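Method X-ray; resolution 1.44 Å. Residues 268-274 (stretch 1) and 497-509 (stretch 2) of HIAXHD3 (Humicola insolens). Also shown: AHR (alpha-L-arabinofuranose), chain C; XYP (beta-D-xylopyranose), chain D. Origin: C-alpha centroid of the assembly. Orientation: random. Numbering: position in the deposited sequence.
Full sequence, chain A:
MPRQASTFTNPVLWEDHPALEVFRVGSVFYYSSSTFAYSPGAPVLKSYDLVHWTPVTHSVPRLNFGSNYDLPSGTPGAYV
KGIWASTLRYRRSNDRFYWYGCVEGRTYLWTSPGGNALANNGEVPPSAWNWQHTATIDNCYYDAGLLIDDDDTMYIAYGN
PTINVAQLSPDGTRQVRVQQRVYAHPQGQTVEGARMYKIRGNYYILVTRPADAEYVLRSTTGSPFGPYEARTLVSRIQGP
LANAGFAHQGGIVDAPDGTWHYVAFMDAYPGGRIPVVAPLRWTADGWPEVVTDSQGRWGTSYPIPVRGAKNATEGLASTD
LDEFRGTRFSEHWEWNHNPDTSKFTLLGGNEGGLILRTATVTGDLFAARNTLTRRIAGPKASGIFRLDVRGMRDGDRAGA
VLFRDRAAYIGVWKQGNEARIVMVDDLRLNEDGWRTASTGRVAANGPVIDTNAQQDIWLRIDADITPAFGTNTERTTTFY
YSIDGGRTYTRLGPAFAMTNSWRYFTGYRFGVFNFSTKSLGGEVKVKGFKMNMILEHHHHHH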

# COMPACT_ATOMS: atom_id res chain seq x y z
N ALA A 268 10.84 -7.07 -0.79
CA ALA A 268 10.45 -8.40 -1.23
C ALA A 268 9.83 -8.41 -2.63
O ALA A 268 8.80 -9.05 -2.85
CB ALA A 268 9.49 -9.00 -0.21
N TYR A 269 10.47 -7.72 -3.58
CA TYR A 269 10.07 -7.73 -4.98
C TYR A 269 10.21 -9.17 -5.51
O TYR A 269 11.14 -9.89 -5.10
CB TYR A 269 10.92 -6.74 -5.77
CG TYR A 269 10.61 -5.33 -5.33
CD1 TYR A 269 9.39 -4.75 -5.64
CD2 TYR A 269 11.49 -4.61 -4.52
CE1 TYR A 269 9.07 -3.47 -5.19
CE2 TYR A 269 11.18 -3.33 -4.09
CZ TYR A 269 9.96 -2.76 -4.43
OH TYR A 269 9.64 -1.48 -3.99
N PRO A 270 9.27 -9.62 -6.37
CA PRO A 270 8.25 -8.83 -7.08
C PRO A 270 6.94 -8.57 -6.33
O PRO A 270 6.05 -7.93 -6.87
CB PRO A 270 8.00 -9.65 -8.35
CG PRO A 270 8.15 -11.05 -7.86
CD PRO A 270 9.37 -10.98 -6.94
N GLY A 271 6.83 -9.05 -5.10
CA GLY A 271 5.62 -8.82 -4.32
C GLY A 271 5.45 -7.41 -3.78
O GLY A 271 4.32 -6.98 -3.56
N GLY A 272 6.55 -6.72 -3.53
CA GLY A 272 6.51 -5.40 -2.89
C GLY A 272 7.24 -5.37 -1.56
O GLY A 272 8.10 -6.20 -1.30
N ARG A 273 6.91 -4.39 -0.74
CA ARG A 273 7.65 -4.11 0.48
C ARG A 273 6.77 -4.46 1.65
O ARG A 273 5.68 -3.91 1.81
CB ARG A 273 8.12 -2.66 0.48
CG ARG A 273 9.18 -2.51 -0.60
CD ARG A 273 9.70 -1.10 -0.80
NE ARG A 273 8.69 -0.16 -1.26
CZ ARG A 273 8.88 1.16 -1.29
NH1 ARG A 273 10.05 1.68 -0.88
NH2 ARG A 273 7.89 1.96 -1.73
N ILE A 274 7.24 -5.42 2.45
CA ILE A 274 6.42 -6.09 3.43
C ILE A 274 7.01 -5.98 4.84
O ILE A 274 8.22 -5.97 5.02
CB ILE A 274 6.16 -7.57 3.01
CG1 ILE A 274 7.43 -8.43 3.13
CG2 ILE A 274 5.56 -7.62 1.59
CD1 ILE A 274 7.23 -9.86 2.66
N ALA A 497 6.68 -13.72 -17.36
CA ALA A 497 7.81 -13.39 -16.51
C ALA A 497 7.64 -11.98 -15.92
O ALA A 497 7.40 -11.00 -16.64
CB ALA A 497 9.11 -13.47 -17.30
N MET A 498 7.81 -11.90 -14.61
CA MET A 498 7.54 -10.67 -13.85
C MET A 498 8.80 -9.90 -13.55
O MET A 498 9.85 -10.50 -13.26
CB MET A 498 6.83 -11.02 -12.56
CG MET A 498 5.56 -11.81 -12.79
SD MET A 498 5.16 -12.87 -11.39
CE MET A 498 4.79 -11.58 -10.21
N THR A 499 8.73 -8.56 -13.61
CA THR A 499 9.93 -7.77 -13.28
C THR A 499 10.30 -7.77 -11.79
O THR A 499 9.42 -7.78 -10.93
CB THR A 499 9.82 -6.32 -13.79
OG1 THR A 499 11.08 -5.66 -13.59
CG2 THR A 499 8.69 -5.58 -13.08
N ASN A 500 11.62 -7.76 -11.49
CA ASN A 500 12.12 -7.57 -10.11
C ASN A 500 12.58 -6.14 -9.83
O ASN A 500 13.08 -5.86 -8.74
CB ASN A 500 13.29 -8.51 -9.80
CG ASN A 500 12.87 -9.95 -9.76
OD1 ASN A 500 11.82 -10.29 -9.18
ND2 ASN A 500 13.66 -10.82 -10.41
N SER A 501 12.39 -5.23 -10.79
CA SER A 501 12.80 -3.85 -10.63
C SER A 501 12.02 -3.18 -9.50
O SER A 501 10.82 -3.44 -9.31
CB SER A 501 12.54 -3.08 -11.91
OG SER A 501 12.88 -1.71 -11.75
N TRP A 502 12.71 -2.30 -8.79
CA TRP A 502 12.11 -1.52 -7.71
C TRP A 502 11.60 -0.19 -8.16
O TRP A 502 10.92 0.46 -7.41
CB TRP A 502 13.10 -1.36 -6.56
CG TRP A 502 14.38 -0.65 -6.92
CD1 TRP A 502 15.60 -1.22 -7.24
CD2 TRP A 502 14.60 0.80 -6.98
NE1 TRP A 502 16.54 -0.24 -7.51
CE2 TRP A 502 16.00 0.99 -7.36
CE3 TRP A 502 13.80 1.92 -6.76
CZ2 TRP A 502 16.56 2.27 -7.49
CZ3 TRP A 502 14.36 3.19 -6.92
CH2 TRP A 502 15.71 3.36 -7.27
N ARG A 503 11.91 0.24 -9.39
CA ARG A 503 11.64 1.64 -9.77
C ARG A 503 10.18 2.11 -9.74
O ARG A 503 9.92 3.27 -9.41
CB ARG A 503 12.32 1.98 -11.10
CG ARG A 503 13.84 1.84 -11.02
CD ARG A 503 14.57 2.54 -12.15
NE ARG A 503 16.02 2.38 -12.00
CZ ARG A 503 16.82 3.21 -11.32
NH1 ARG A 503 16.32 4.29 -10.72
NH2 ARG A 503 18.12 2.97 -11.25
N TYR A 504 9.24 1.21 -10.02
CA TYR A 504 7.81 1.54 -9.89
C TYR A 504 7.34 1.58 -8.43
O TYR A 504 6.25 2.05 -8.14
CB TYR A 504 7.01 0.51 -10.70
CG TYR A 504 5.53 0.78 -10.83
CD1 TYR A 504 5.07 1.72 -11.76
CD2 TYR A 504 4.59 0.08 -10.06
CE1 TYR A 504 3.71 1.98 -11.91
CE2 TYR A 504 3.23 0.32 -10.21
CZ TYR A 504 2.78 1.26 -11.13
OH TYR A 504 1.42 1.49 -11.24
N PHE A 505 8.17 1.02 -7.55
CA PHE A 505 7.97 0.98 -6.10
C PHE A 505 6.87 0.04 -5.64
O PHE A 505 7.14 -0.88 -4.87
CB PHE A 505 7.84 2.38 -5.47
CG PHE A 505 9.12 3.17 -5.47
CD1 PHE A 505 10.17 2.85 -4.62
CD2 PHE A 505 9.26 4.25 -6.33
CE1 PHE A 505 11.35 3.60 -4.63
CE2 PHE A 505 10.44 4.99 -6.36
CZ PHE A 505 11.48 4.67 -5.51
N THR A 506 5.65 0.25 -6.10
CA THR A 506 4.53 -0.61 -5.72
C THR A 506 4.75 -2.03 -6.24
O THR A 506 5.34 -2.22 -7.29
CB THR A 506 3.25 -0.02 -6.35
OG1 THR A 506 3.09 1.31 -5.87
CG2 THR A 506 1.98 -0.84 -5.99
N GLY A 507 4.28 -3.04 -5.52
CA GLY A 507 4.37 -4.41 -6.00
C GLY A 507 3.34 -4.74 -7.06
O GLY A 507 2.49 -3.91 -7.41
N TYR A 508 3.46 -5.95 -7.61
CA TYR A 508 2.45 -6.44 -8.52
C TYR A 508 1.10 -6.52 -7.85
O TYR A 508 1.01 -6.96 -6.67
CB TYR A 508 2.82 -7.83 -9.03
CG TYR A 508 3.65 -7.77 -10.29
CD1 TYR A 508 3.05 -7.63 -11.55
CD2 TYR A 508 5.04 -7.81 -10.24
CE1 TYR A 508 3.80 -7.59 -12.71
CE2 TYR A 508 5.83 -7.75 -11.41
CZ TYR A 508 5.19 -7.62 -12.65
OH TYR A 508 5.90 -7.58 -13.82
N ARG A 509 0.06 -6.17 -8.60
CA ARG A 509 -1.32 -6.27 -8.07
C ARG A 509 -2.22 -7.11 -8.97
O ARG A 509 -1.91 -7.34 -10.14
CB ARG A 509 -1.94 -4.86 -7.91
CG ARG A 509 -1.25 -4.08 -6.82
CD ARG A 509 -1.98 -2.79 -6.58
NE ARG A 509 -1.45 -2.15 -5.38
CZ ARG A 509 -2.12 -1.25 -4.66
NH1 ARG A 509 -3.35 -0.88 -5.03
NH2 ARG A 509 -1.57 -0.73 -3.59
O5 AHR C . 15.68 -0.98 -2.60
C5 AHR C . 14.45 -0.45 -3.11
C4 AHR C . 14.04 0.85 -2.40
O4 AHR C . 15.05 1.84 -2.55
C3 AHR C . 13.87 0.78 -0.89
O3 AHR C . 12.60 0.27 -0.49
C2 AHR C . 13.99 2.22 -0.44
O2 AHR C . 14.62 2.32 0.85
C1 AHR C . 14.89 2.81 -1.50
O1 XYP D . 21.04 0.22 -4.82
C1 XYP D . 20.15 1.08 -4.10
C2 XYP D . 20.52 2.56 -4.29
C3 XYP D . 19.57 3.42 -3.46
C4 XYP D . 18.13 3.14 -3.89
C5 XYP D . 17.83 1.63 -3.86
O2 XYP D . 21.87 2.82 -3.90
O3 XYP D . 19.86 4.82 -3.60
O4 XYP D . 17.23 3.87 -3.05
O5 XYP D . 18.82 0.86 -4.57
O HOH W 1 6.16 -0.73 -2.30

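The apolar centre of this contact is formed by Tyr 269 and Pro 270, whose CA-to-CB bonds both point toward the second stretch and which contribute the largest covered areas, 103 and 96 Å². The pyrrolidine ring of Pro 270, preceded by a cis peptide bond, lies among carbon and carbonyl atoms: its CG is 4.1 Å from Met 498 CE, and its CB is 4.0 Å from Tyr 508 CD2 and 3.5 Å from Thr 499 O. A compact ring without a hydrogen-bond donor suits this pocket. The CA-to-CB bond of Asn 500 points sideways, but its end comes nearer, with OD1 3.4 Å from Pro 270 CD.

The Tyr 269 ring (chi1 -66°, m) packs with one face against CA of Trp 502. Trp 502 CA sits 4.2 Å from the ring centroid and 15° off the normal, which places it over the face in a CH-pi contact, while Trp 502 CB is 3.7 Å from Tyr 269 CE2. Phe 505 O and Thr 506 O lie instead near the ring plane, at the edge. An aromatic residue with a terminal hydroxyl meets both demands: its ring fills apolar space, and its OH donates a hydrogen bond to Phe 505 O at 2.7 Å.

Between the backbones, CA of Gly 272 and CA of Gly 507 are 3.9 Å apart. An ideal CB on Gly 507 would fall 2.0 Å from Gly 271 O, a clash, so this approach depends on glycine. At Gly 272, phi/psi of 118/-160° would jam a CB against the preceding carbonyl oxygen, and that CB would also lie a tight 3.4 Å from Gly 507 CA. With no side chain in the way, Gly 507 CA makes a CA-H...O contact with Gly 271 O at 3.5 Å, with 168° at the hydrogen. Next to it, Tyr 508 N donates a weak hydrogen bond to Pro 270 O, long at 3.3 Å but nearly linear at 177°.

The polar edge belongs to Arg 273. Its CA-to-CB bond points sideways, but the end of the chain comes nearer, putting NH2 3.8 Å from Phe 505 CB and one guanidinium face over Phe 505 CD1. Water 1 bridges the stretches, accepting from Arg 273 NE and donating to Phe 505 O, both at 2.8 Å; the latter carbonyl thus receives both the tyrosine hydroxyl and the water. Arg 273 NH1 donates to AHR O3 at 2.9 Å (157°), and Trp 502 turns one ring face to AHR O4 and XYP C5, so both stretches meet AHR, and Trp 502 also faces XYP.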